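PDB 3K11: putative glycosyl hydrolase from Bacteroides thetaiotaomicron VPI-5482, which is of unproven function but, as a member of glycosyl hydrolase family 88, probably acts as a hydrolase on carbohydrate substrates. Local coordinates for residues 72-77 with 130-135; 231-236 with 290-295; 346-351 with 428-433; 319-324 with 386-391. One frame throughout, in Å; residues are numbered along the deposited sequence. Where two conformers were deposited one is given.

Contact 1: 72-77 with 130-135. With EDO (1,2-ethanediol), chain Q.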
# COMPACT_ATOMS: atom_id res chain seq x y z
N LEU A 72 30.66 32.69 -16.91
CA LEU A 72 29.26 33.05 -17.10
C LEU A 72 28.77 33.62 -15.77
O LEU A 72 29.09 33.08 -14.70
CB LEU A 72 28.45 31.81 -17.48
CG LEU A 72 28.85 31.06 -18.76
CD1 LEU A 72 27.91 29.94 -19.02
CD2 LEU A 72 28.92 32.06 -19.94
N GLU A 73 28.03 34.71 -15.82
CA GLU A 73 27.48 35.32 -14.61
C GLU A 73 26.62 34.29 -13.88
O GLU A 73 25.78 33.61 -14.49
CB GLU A 73 26.63 36.55 -14.98
CG GLU A 73 26.05 37.21 -13.74
CD GLU A 73 25.25 38.43 -14.02
OE1 GLU A 73 24.99 38.71 -15.20
OE2 GLU A 73 24.85 39.08 -13.04
N ARG A 74 26.80 34.17 -12.57
CA ARG A 74 26.09 33.16 -11.85
C ARG A 74 24.74 33.68 -11.37
O ARG A 74 24.68 34.53 -10.51
CB ARG A 74 26.91 32.70 -10.65
CG ARG A 74 28.31 32.23 -10.97
CD ARG A 74 28.27 31.08 -11.82
NE ARG A 74 29.50 30.28 -11.85
CZ ARG A 74 30.22 29.97 -12.93
NH1 ARG A 74 29.98 30.52 -14.12
NH2 ARG A 74 31.21 29.12 -12.82
N GLY A 75 23.67 33.21 -11.98
CA GLY A 75 22.31 33.44 -11.48
C GLY A 75 21.95 32.22 -10.65
O GLY A 75 22.82 31.43 -10.34
N ALA A 76 20.68 32.05 -10.29
CA ALA A 76 20.31 30.89 -9.47
C ALA A 76 20.40 29.60 -10.21
O ALA A 76 20.60 28.57 -9.59
CB ALA A 76 18.86 31.07 -8.88
N PHE A 77 20.28 29.61 -11.55
CA PHE A 77 20.27 28.38 -12.32
C PHE A 77 21.29 28.40 -13.45
O PHE A 77 21.44 29.43 -14.11
CB PHE A 77 18.90 28.18 -12.91
CG PHE A 77 17.81 28.26 -11.90
CD1 PHE A 77 17.69 27.26 -10.94
CD2 PHE A 77 16.99 29.39 -11.83
CE1 PHE A 77 16.74 27.36 -9.95
CE2 PHE A 77 16.01 29.48 -10.86
CZ PHE A 77 15.89 28.44 -9.91
N LYS A 130 42.91 26.27 -18.20
CA LYS A 130 41.79 26.28 -17.30
C LYS A 130 40.78 27.32 -17.75
O LYS A 130 41.16 28.32 -18.38
CB LYS A 130 42.23 26.53 -15.84
CG LYS A 130 43.03 27.78 -15.60
CD LYS A 130 43.57 27.90 -14.15
N THR A 131 39.50 27.05 -17.45
CA THR A 131 38.43 28.00 -17.70
C THR A 131 37.23 27.73 -16.81
O THR A 131 37.28 26.88 -15.90
CB THR A 131 38.02 28.03 -19.21
OG1 THR A 131 37.26 29.22 -19.47
CG2 THR A 131 37.24 26.86 -19.60
N ASP A 132 36.15 28.47 -17.04
CA ASP A 132 34.89 28.27 -16.30
C ASP A 132 34.46 26.81 -16.39
O ASP A 132 34.25 26.26 -17.46
CB ASP A 132 33.84 29.19 -16.94
CG ASP A 132 32.53 29.24 -16.20
OD1 ASP A 132 32.28 28.43 -15.30
OD2 ASP A 132 31.72 30.11 -16.58
N SER A 133 34.30 26.18 -15.24
CA SER A 133 33.81 24.80 -15.21
C SER A 133 32.49 24.61 -15.96
O SER A 133 32.20 23.52 -16.47
CB SER A 133 33.64 24.35 -13.78
OG SER A 133 32.66 25.17 -13.14
N GLN A 134 31.66 25.66 -16.06
CA GLN A 134 30.39 25.54 -16.80
C GLN A 134 30.68 25.38 -18.28
O GLN A 134 29.93 24.72 -19.02
CB GLN A 134 29.48 26.75 -16.54
CG GLN A 134 28.94 26.79 -15.11
CD GLN A 134 27.80 27.79 -14.92
OE1 GLN A 134 27.13 28.17 -15.89
NE2 GLN A 134 27.54 28.18 -13.67
N LEU A 135 31.76 25.99 -18.74
CA LEU A 135 32.13 25.86 -20.13
C LEU A 135 32.77 24.52 -20.43
O LEU A 135 32.65 23.99 -21.55
CB LEU A 135 32.99 27.04 -20.61
CG LEU A 135 32.13 28.14 -21.21
CD1 LEU A 135 31.53 27.68 -22.54
CD2 LEU A 135 31.07 28.75 -20.27
C1 EDO Q . 38.11 29.51 -13.58
O1 EDO Q . 38.51 30.15 -14.80
C2 EDO Q . 39.31 28.86 -12.93
O2 EDO Q . 39.51 27.59 -13.53
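The carboxylate of D132 is gripped from both segments at once: OD2 accepts from L72 N at 2.8 Å and from R74 NH1, while OD1 accepts from R74 NH2 and from Q134 N. D132 is the N-cap of helix 133-139, so this is a capping aspartate that doubles as the acid of a salt bridge, and it ties the start of that helix to the end of strand 70-72 and the loop after it. The guanidinium approaches tip to tip and end-on. Its NH2 lies 2.8 Å from D132 OD1 and its NH1 3.0 Å from D132 OD2, with both oxygens close to its plane, although the carboxylate is turned 30° against it. The two donors to OD1, R74 NH2 and the capping Q134 N, come from opposite faces of the carboxylate, whereas L72 N and R74 NH1 share one face at OD2. R74 is bent at chi2 (-62°), and NH1 also donates to L72 O, two residues back, at 2.8 Å, a second bond that limits how the guanidinium can rotate. The side-chain amide of Q134 stacks over one face of the guanidinium, the planes 19° apart. Beneath this polar cluster L72 packs crosswise on L135, and helix 101-128 closes the apolar layer with F113 against L72 and F121 against L135. On the loop side, S9 of the second subunit packs on R74. Over the guanidinium, Q134 NE2 stands 3.3 Å from R74 CZ, offset toward the rim.

Contact 2: 231-236 with 290-295; sequences KQFLQF and PKVMDY
F233 and V292 make the inner half of a helix-helix contact in which no polar atoms meet. Helices 222-240 and 289-304, probably part of an (alpha/alpha)6 barrel as in other family 88 members, have axes that approach to 10.6 Å in the short segments and run 47° apart, with L234 and V292 nearest in the backbone. On the buried side the F233 ring is met from two directions. V292 CG1 sits over one face, 4.3 Å from the F233 ring centroid and 13° off the normal, a CH-pi contact displaced toward the rim; Y295 CB comes in at the edge, 3.8 Å from F233 CE1. The CB of F233 points toward the neighbouring helix, and CG stands anti to the backbone N (chi1 -171°). M204 of helix 202-217 and A275 and L278 of helix 265-281 pack on the same side chain, while L279 reaches V292, so this end belongs to a core shared by four helices.

The outer half is more open to solvent, although L234 is well engaged. L234 sends CD2 to the edge of the Y295 ring, 3.9 Å from Y295 CE2, and the same methyl lies 4.0 Å from K291 CB. Beyond that carbon K291 is extended and exposed, so it lends the contact the root of its chain. Y295 also meets F241 edge-to-face. With no hydrogen bond or salt bridge between the segments, the pairing rests on the fit of methyl groups and aromatic rings, and the hydrophobic effect probably supplies most of its stability.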
# COMPACT_ATOMS: atom_id res chain seq x y z
N LYS A 231 16.09 0.97 -30.14
CA LYS A 231 16.90 -0.07 -29.54
C LYS A 231 17.24 0.28 -28.11
O LYS A 231 17.13 -0.54 -27.21
CB LYS A 231 18.20 -0.21 -30.36
CG LYS A 231 19.11 -1.34 -29.89
CD LYS A 231 20.45 -1.39 -30.65
CE LYS A 231 21.41 -2.48 -30.01
NZ LYS A 231 22.83 -2.19 -30.28
N GLN A 232 17.69 1.51 -27.88
CA GLN A 232 17.91 1.96 -26.50
C GLN A 232 16.66 1.83 -25.68
O GLN A 232 16.66 1.28 -24.57
CB GLN A 232 18.32 3.44 -26.49
CG GLN A 232 19.71 3.69 -27.07
CD GLN A 232 20.85 3.14 -26.24
OE1 GLN A 232 20.74 3.01 -25.04
NE2 GLN A 232 21.97 2.85 -26.91
N PHE A 233 15.58 2.36 -26.21
CA PHE A 233 14.33 2.33 -25.40
C PHE A 233 14.02 0.93 -24.95
O PHE A 233 13.75 0.68 -23.78
CB PHE A 233 13.16 2.90 -26.19
CG PHE A 233 11.91 3.09 -25.36
CD1 PHE A 233 11.00 2.04 -25.17
CD2 PHE A 233 11.63 4.31 -24.79
CE1 PHE A 233 9.87 2.22 -24.39
CE2 PHE A 233 10.46 4.47 -23.95
CZ PHE A 233 9.62 3.44 -23.76
N LEU A 234 14.05 -0.02 -25.88
CA LEU A 234 13.60 -1.36 -25.54
C LEU A 234 14.61 -2.13 -24.71
O LEU A 234 14.24 -2.96 -23.85
CB LEU A 234 13.29 -2.10 -26.84
CG LEU A 234 12.14 -1.60 -27.72
CD1 LEU A 234 12.12 -2.43 -29.00
CD2 LEU A 234 10.74 -1.65 -27.00
N GLN A 235 15.88 -1.85 -24.90
CA GLN A 235 16.95 -2.51 -24.09
C GLN A 235 16.93 -2.03 -22.65
O GLN A 235 17.21 -2.81 -21.72
CB GLN A 235 18.32 -2.32 -24.78
CG GLN A 235 18.47 -3.24 -25.98
CD GLN A 235 19.78 -3.17 -26.72
OE1 GLN A 235 19.95 -3.90 -27.71
NE2 GLN A 235 20.72 -2.32 -26.28
N PHE A 236 16.66 -0.73 -22.43
CA PHE A 236 16.40 -0.21 -21.09
C PHE A 236 15.12 -0.84 -20.54
O PHE A 236 15.09 -1.37 -19.43
CB PHE A 236 16.19 1.32 -21.08
CG PHE A 236 17.46 2.14 -20.97
CD1 PHE A 236 18.01 2.40 -19.75
CD2 PHE A 236 18.03 2.74 -22.07
CE1 PHE A 236 19.16 3.18 -19.62
CE2 PHE A 236 19.21 3.51 -21.94
CZ PHE A 236 19.75 3.72 -20.71
N PRO A 290 4.64 -0.15 -32.15
CA PRO A 290 3.70 -0.82 -31.23
C PRO A 290 4.26 -1.24 -29.86
O PRO A 290 3.58 -1.13 -28.83
CB PRO A 290 3.21 -2.00 -32.07
CG PRO A 290 3.23 -1.44 -33.44
CD PRO A 290 4.56 -0.74 -33.49
N LYS A 291 5.50 -1.71 -29.85
CA LYS A 291 6.17 -2.12 -28.62
C LYS A 291 6.46 -0.94 -27.72
O LYS A 291 6.39 -1.04 -26.49
CB LYS A 291 7.48 -2.84 -28.94
CG LYS A 291 7.28 -4.26 -29.40
CD LYS A 291 8.59 -5.01 -29.45
CE LYS A 291 8.36 -6.44 -29.89
NZ LYS A 291 9.70 -7.10 -30.06
N VAL A 292 6.84 0.18 -28.33
CA VAL A 292 7.08 1.40 -27.57
C VAL A 292 5.78 1.94 -27.02
O VAL A 292 5.70 2.33 -25.84
CB VAL A 292 7.74 2.48 -28.45
CG1 VAL A 292 7.88 3.82 -27.71
CG2 VAL A 292 9.11 2.02 -28.91
N MSE A 293 4.75 1.94 -27.85
CA MSE A 293 3.44 2.41 -27.39
C MSE A 293 2.85 1.56 -26.28
O MSE A 293 2.24 2.06 -25.32
CB MSE A 293 2.48 2.52 -28.59
CG MSE A 293 1.11 3.03 -28.24
SE MSE A 293 1.02 4.85 -27.53
CE MSE A 293 1.32 5.77 -29.12
N ASP A 294 2.97 0.26 -26.41
CA ASP A 294 2.56 -0.64 -25.34
C ASP A 294 3.28 -0.36 -24.01
O ASP A 294 2.64 -0.38 -22.96
CB ASP A 294 2.82 -2.09 -25.75
CG ASP A 294 1.85 -2.60 -26.82
OD1 ASP A 294 0.84 -1.92 -27.14
OD2 ASP A 294 2.12 -3.70 -27.34
N TYR A 295 4.59 -0.14 -24.06
CA TYR A 295 5.33 0.24 -22.86
C TYR A 295 4.83 1.54 -22.30
O TYR A 295 4.64 1.67 -21.07
CB TYR A 295 6.84 0.39 -23.13
CG TYR A 295 7.61 -0.88 -22.88
CD1 TYR A 295 7.68 -1.43 -21.62
CD2 TYR A 295 8.32 -1.50 -23.93
CE1 TYR A 295 8.39 -2.58 -21.38
CE2 TYR A 295 9.07 -2.64 -23.67
CZ TYR A 295 9.07 -3.17 -22.39
OH TYR A 295 9.82 -4.30 -22.16

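Contact 3: 346-351 with 428-433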
# COMPACT_ATOMS: atom_id res chain seq x y z
N ASP A 346 -6.86 8.15 -23.44
CA ASP A 346 -8.22 8.60 -23.36
C ASP A 346 -8.44 9.85 -22.54
O ASP A 346 -7.99 9.96 -21.39
CB ASP A 346 -9.04 7.45 -22.78
CG ASP A 346 -10.50 7.66 -22.90
OD1 ASP A 346 -11.07 7.47 -24.03
OD2 ASP A 346 -11.09 7.99 -21.85
N ALA A 347 -9.17 10.80 -23.11
CA ALA A 347 -9.42 12.08 -22.43
C ALA A 347 -10.33 11.94 -21.22
O ALA A 347 -10.13 12.63 -20.22
CB ALA A 347 -9.97 13.11 -23.42
N ILE A 348 -11.39 11.12 -21.33
CA ILE A 348 -12.34 11.00 -20.23
C ILE A 348 -11.60 10.39 -19.02
O ILE A 348 -11.72 10.85 -17.85
CB ILE A 348 -13.57 10.11 -20.60
CG1 ILE A 348 -14.47 10.82 -21.62
CG2 ILE A 348 -14.36 9.79 -19.34
CD1 ILE A 348 -15.55 9.91 -22.30
N ALA A 349 -10.79 9.38 -19.29
CA ALA A 349 -10.08 8.69 -18.23
C ALA A 349 -8.96 9.51 -17.59
O ALA A 349 -8.78 9.46 -16.38
CB ALA A 349 -9.52 7.33 -18.72
N TYR A 350 -8.21 10.25 -18.40
CA TYR A 350 -7.01 10.90 -17.91
C TYR A 350 -7.04 12.41 -17.78
O TYR A 350 -6.19 12.97 -17.12
CB TYR A 350 -5.79 10.42 -18.73
CG TYR A 350 -5.55 8.94 -18.55
CD1 TYR A 350 -5.21 8.41 -17.30
CD2 TYR A 350 -5.73 8.04 -19.61
CE1 TYR A 350 -5.03 7.07 -17.14
CE2 TYR A 350 -5.57 6.65 -19.43
CZ TYR A 350 -5.20 6.18 -18.19
OH TYR A 350 -4.98 4.82 -17.97
N GLY A 351 -7.97 13.10 -18.44
CA GLY A 351 -8.01 14.54 -18.33
C GLY A 351 -8.08 15.02 -16.89
O GLY A 351 -7.36 15.93 -16.51
N TYR A 428 -14.16 15.39 -18.36
CA TYR A 428 -13.71 15.84 -19.68
C TYR A 428 -14.72 15.53 -20.75
O TYR A 428 -15.14 14.38 -20.89
CB TYR A 428 -12.32 15.27 -20.01
CG TYR A 428 -11.22 16.22 -19.61
CD1 TYR A 428 -11.06 16.61 -18.29
CD2 TYR A 428 -10.37 16.77 -20.55
CE1 TYR A 428 -10.09 17.54 -17.92
CE2 TYR A 428 -9.39 17.68 -20.20
CZ TYR A 428 -9.26 18.09 -18.86
OH TYR A 428 -8.27 19.01 -18.48
N TYR A 429 -15.06 16.54 -21.56
CA TYR A 429 -16.03 16.40 -22.65
C TYR A 429 -15.35 16.84 -23.95
O TYR A 429 -14.65 17.82 -23.97
CB TYR A 429 -17.31 17.23 -22.38
CG TYR A 429 -18.01 16.72 -21.14
CD1 TYR A 429 -18.80 15.58 -21.18
CD2 TYR A 429 -17.83 17.34 -19.92
CE1 TYR A 429 -19.39 15.07 -20.05
CE2 TYR A 429 -18.42 16.83 -18.78
CZ TYR A 429 -19.18 15.69 -18.84
OH TYR A 429 -19.76 15.17 -17.70
N GLN A 430 -15.58 16.13 -25.02
CA GLN A 430 -14.93 16.43 -26.27
C GLN A 430 -15.72 17.48 -27.06
O GLN A 430 -15.14 18.18 -27.87
CB GLN A 430 -14.62 15.14 -27.03
CG GLN A 430 -13.52 14.27 -26.24
CD GLN A 430 -14.02 13.64 -24.88
OE1 GLN A 430 -15.00 12.91 -24.88
NE2 GLN A 430 -13.34 13.93 -23.74
N GLU A 431 -17.02 17.61 -26.78
CA GLU A 431 -17.86 18.69 -27.28
C GLU A 431 -18.35 19.51 -26.08
O GLU A 431 -18.65 18.95 -25.02
CB GLU A 431 -19.09 18.11 -28.01
CG GLU A 431 -18.77 17.24 -29.25
N LYS A 432 -18.45 20.83 -26.24
CA LYS A 432 -18.96 21.67 -25.17
C LYS A 432 -20.42 21.29 -24.80
O LYS A 432 -21.30 21.20 -25.66
CB LYS A 432 -18.85 23.14 -25.56
CG LYS A 432 -19.53 24.15 -24.60
CD LYS A 432 -19.11 24.02 -23.12
CE LYS A 432 -20.00 24.90 -22.20
NZ LYS A 432 -20.39 24.25 -20.91
N GLN A 433 -20.66 21.02 -23.52
CA GLN A 433 -21.97 20.64 -23.05
C GLN A 433 -22.78 21.89 -22.90
O GLN A 433 -22.31 22.88 -22.36
CB GLN A 433 -21.83 19.89 -21.72
CG GLN A 433 -21.01 18.63 -21.86
CD GLN A 433 -21.59 17.69 -22.86
OE1 GLN A 433 -22.67 17.17 -22.65
NE2 GLN A 433 -20.86 17.44 -23.95
O HOH W 1 -13.64 12.68 -17.38
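The first turn of helix 347-362 lies against an irregular segment that follows strand 425-427, and the backbones come closest at I348 and Y428, whose CA atoms are 5.1 Å apart. No direct hydrogen bond joins them; a water instead donates to I348 O at 2.7 Å and accepts from Y428 N at 2.9 Å. D346 caps the helix, its OD2 accepting from A349 N.

The Y428 ring lies flat on the helix backbone at G351. G351 CA sits over the centre of the ring, 3.5 Å from the Y428 centroid and 6° off its normal, a CH-pi contact so close that the absence of a side chain on G351 is what admits the ring. Y428 CB rests 3.4 Å from A347 O, and the hydroxyl at the far end is hydrogen-bonded to Q355 on the same helix. M410, L413 and L414 of helix 400-416 also pack on this tyrosine. Nearer the surface, Q430 folds back at chi2 (70°). Its NE2 lies 3.5 Å from A347 CB and bonds to Q417, while OE1 faces the side chain of I348. Q195 of the third subunit donates to Y428 O and packs on I348.

The contact combines a ring laid on glycine with a separate water bridge, suggesting that shape fit, one water and the Y428-Q355 hydrogen bond, with no salt bridge between the segments, hold this segment on the helix.

Contact 4: 319-324 with 386-391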
# COMPACT_ATOMS: atom_id res chain seq x y z
N CYS A 319 5.10 3.91 -2.49
CA CYS A 319 5.28 4.04 -1.03
C CYS A 319 4.51 5.28 -0.61
O CYS A 319 5.02 6.40 -0.72
CB CYS A 319 6.76 4.19 -0.69
SG CYS A 319 7.68 2.70 -1.12
N ASN A 320 3.26 5.10 -0.14
CA ASN A 320 2.39 6.24 0.14
C ASN A 320 2.75 7.01 1.41
O ASN A 320 2.10 8.00 1.74
CB ASN A 320 0.90 5.88 0.02
CG ASN A 320 0.36 5.18 1.22
OD1 ASN A 320 1.08 4.91 2.17
ND2 ASN A 320 -0.97 4.94 1.22
N ASP A 321 3.80 6.56 2.10
CA ASP A 321 4.35 7.23 3.27
C ASP A 321 5.59 8.03 2.92
O ASP A 321 6.25 8.57 3.82
CB ASP A 321 4.60 6.25 4.43
CG ASP A 321 5.59 5.14 4.11
OD1 ASP A 321 5.89 4.95 2.91
OD2 ASP A 321 6.03 4.43 5.07
N SER A 322 5.92 8.12 1.65
CA SER A 322 7.05 8.93 1.22
C SER A 322 6.52 10.31 0.77
O SER A 322 5.35 10.45 0.42
CB SER A 322 7.87 8.29 0.10
OG SER A 322 7.15 8.10 -1.10
N TYR A 323 7.37 11.31 0.80
CA TYR A 323 6.85 12.66 0.55
C TYR A 323 6.32 12.90 -0.83
O TYR A 323 6.77 12.27 -1.79
CB TYR A 323 7.89 13.72 0.93
CG TYR A 323 9.13 13.88 0.13
CD1 TYR A 323 9.12 14.64 -1.03
CD2 TYR A 323 10.35 13.41 0.58
CE1 TYR A 323 10.27 14.87 -1.72
CE2 TYR A 323 11.52 13.62 -0.15
CZ TYR A 323 11.48 14.37 -1.29
OH TYR A 323 12.64 14.66 -1.98
N LEU A 324 5.40 13.87 -0.94
CA LEU A 324 4.84 14.28 -2.22
C LEU A 324 5.84 15.20 -2.90
O LEU A 324 6.23 16.23 -2.34
CB LEU A 324 3.52 15.00 -2.00
CG LEU A 324 2.41 14.14 -1.35
CD1 LEU A 324 1.10 14.95 -1.08
CD2 LEU A 324 2.13 12.87 -2.20
N PHE A 386 17.54 6.51 1.89
CA PHE A 386 18.15 7.46 0.98
C PHE A 386 17.06 8.21 0.20
O PHE A 386 17.02 9.45 0.16
CB PHE A 386 19.10 6.73 0.04
CG PHE A 386 19.63 7.58 -1.09
CD1 PHE A 386 20.70 8.41 -0.90
CD2 PHE A 386 19.02 7.57 -2.33
CE1 PHE A 386 21.18 9.17 -1.91
CE2 PHE A 386 19.55 8.31 -3.37
CZ PHE A 386 20.60 9.13 -3.13
N TYR A 387 16.13 7.46 -0.37
CA TYR A 387 15.10 8.09 -1.22
C TYR A 387 14.11 8.90 -0.40
O TYR A 387 13.68 9.98 -0.79
CB TYR A 387 14.39 7.06 -2.08
CG TYR A 387 15.25 6.51 -3.21
CD1 TYR A 387 15.48 7.24 -4.36
CD2 TYR A 387 15.87 5.26 -3.10
CE1 TYR A 387 16.29 6.77 -5.37
CE2 TYR A 387 16.67 4.77 -4.13
CZ TYR A 387 16.88 5.52 -5.27
OH TYR A 387 17.66 5.04 -6.30
N TYR A 388 13.69 8.33 0.71
CA TYR A 388 12.68 9.01 1.55
C TYR A 388 13.15 10.35 2.07
O TYR A 388 12.34 11.26 2.23
CB TYR A 388 12.28 8.14 2.74
CG TYR A 388 11.20 7.12 2.56
CD1 TYR A 388 11.42 5.96 1.83
CD2 TYR A 388 9.99 7.23 3.26
CE1 TYR A 388 10.45 4.99 1.72
CE2 TYR A 388 9.01 6.25 3.16
CZ TYR A 388 9.24 5.13 2.41
OH TYR A 388 8.30 4.14 2.35
N TYR A 389 14.46 10.51 2.25
CA TYR A 389 15.02 11.68 2.92
C TYR A 389 15.76 12.63 1.99
O TYR A 389 16.35 13.59 2.47
CB TYR A 389 15.94 11.26 4.09
CG TYR A 389 15.18 10.87 5.30
CD1 TYR A 389 14.82 11.84 6.25
CD2 TYR A 389 14.78 9.55 5.51
CE1 TYR A 389 14.06 11.51 7.34
CE2 TYR A 389 13.99 9.20 6.60
CZ TYR A 389 13.65 10.19 7.53
OH TYR A 389 12.94 9.87 8.67
N ARG A 390 15.63 12.44 0.69
CA ARG A 390 16.26 13.41 -0.24
C ARG A 390 15.73 14.80 0.04
O ARG A 390 14.51 15.01 0.09
CB ARG A 390 15.98 13.05 -1.69
CG ARG A 390 16.59 11.71 -2.18
CD ARG A 390 18.05 11.52 -1.90
NE ARG A 390 18.89 12.55 -2.50
CZ ARG A 390 19.97 13.10 -1.93
NH1 ARG A 390 20.36 12.76 -0.72
NH2 ARG A 390 20.65 14.03 -2.59
N PRO A 391 16.61 15.77 0.26
CA PRO A 391 16.13 17.14 0.48
C PRO A 391 15.33 17.73 -0.65
O PRO A 391 15.51 17.31 -1.80
CB PRO A 391 17.43 17.94 0.61
CG PRO A 391 18.41 16.93 1.16
CD PRO A 391 18.08 15.66 0.43
O HOH W 2 9.67 10.57 2.30
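A type I beta turn from C319 to S322 faces the C-terminal end of helix 384-388, with S322 and Y388 nearest in the backbone at 5.6 Å between CA atoms. S322 reinforces the turn: its OG and its N both donate to C319 O.

Y388 lies across the turn. Its hydroxyl donates to D321 OD1 at 2.6 Å, on the syn side and 31° out of the carboxylate plane, and the ring and carboxylate planes stand 85° apart. S322 CB covers one face of the same ring, 4.0 Å from the Y388 centroid, in a CH-pi contact offset toward the rim, and C319 CB approaches the hydroxyl. D321 also packs against N320 of the second subunit, which places the turn at a subunit interface.

Y323 reaches the other way, past the end of the helix. Y388 O sits at the edge of its ring, in the ring plane. One water accepts from Y323 N and donates to Y388 O, both at 2.8 Å. Farther out, Y323 OH makes a weak hydrogen bond to R390 O, 2.8 Å away.

The four contacts show how chemistry can vary with place in one chain. Contact 2 joins two helices through apolar groups alone and is untouched by other subunits, whereas the remaining three involve a loop or turn beside a helix end and reach neighbouring subunits. Contacts 1 and 4 both meet the second subunit, yet the first relies on a charged pair and the other on tyrosine hydroxyls. Contact 3, the most buried where the other three are only partly buried, shares with contact 4 a bridging water, and their segments alternate along the chain. Contacts 1 and 3 sit on opposite sides of the chain's centre, and each includes an aspartate that caps a helix.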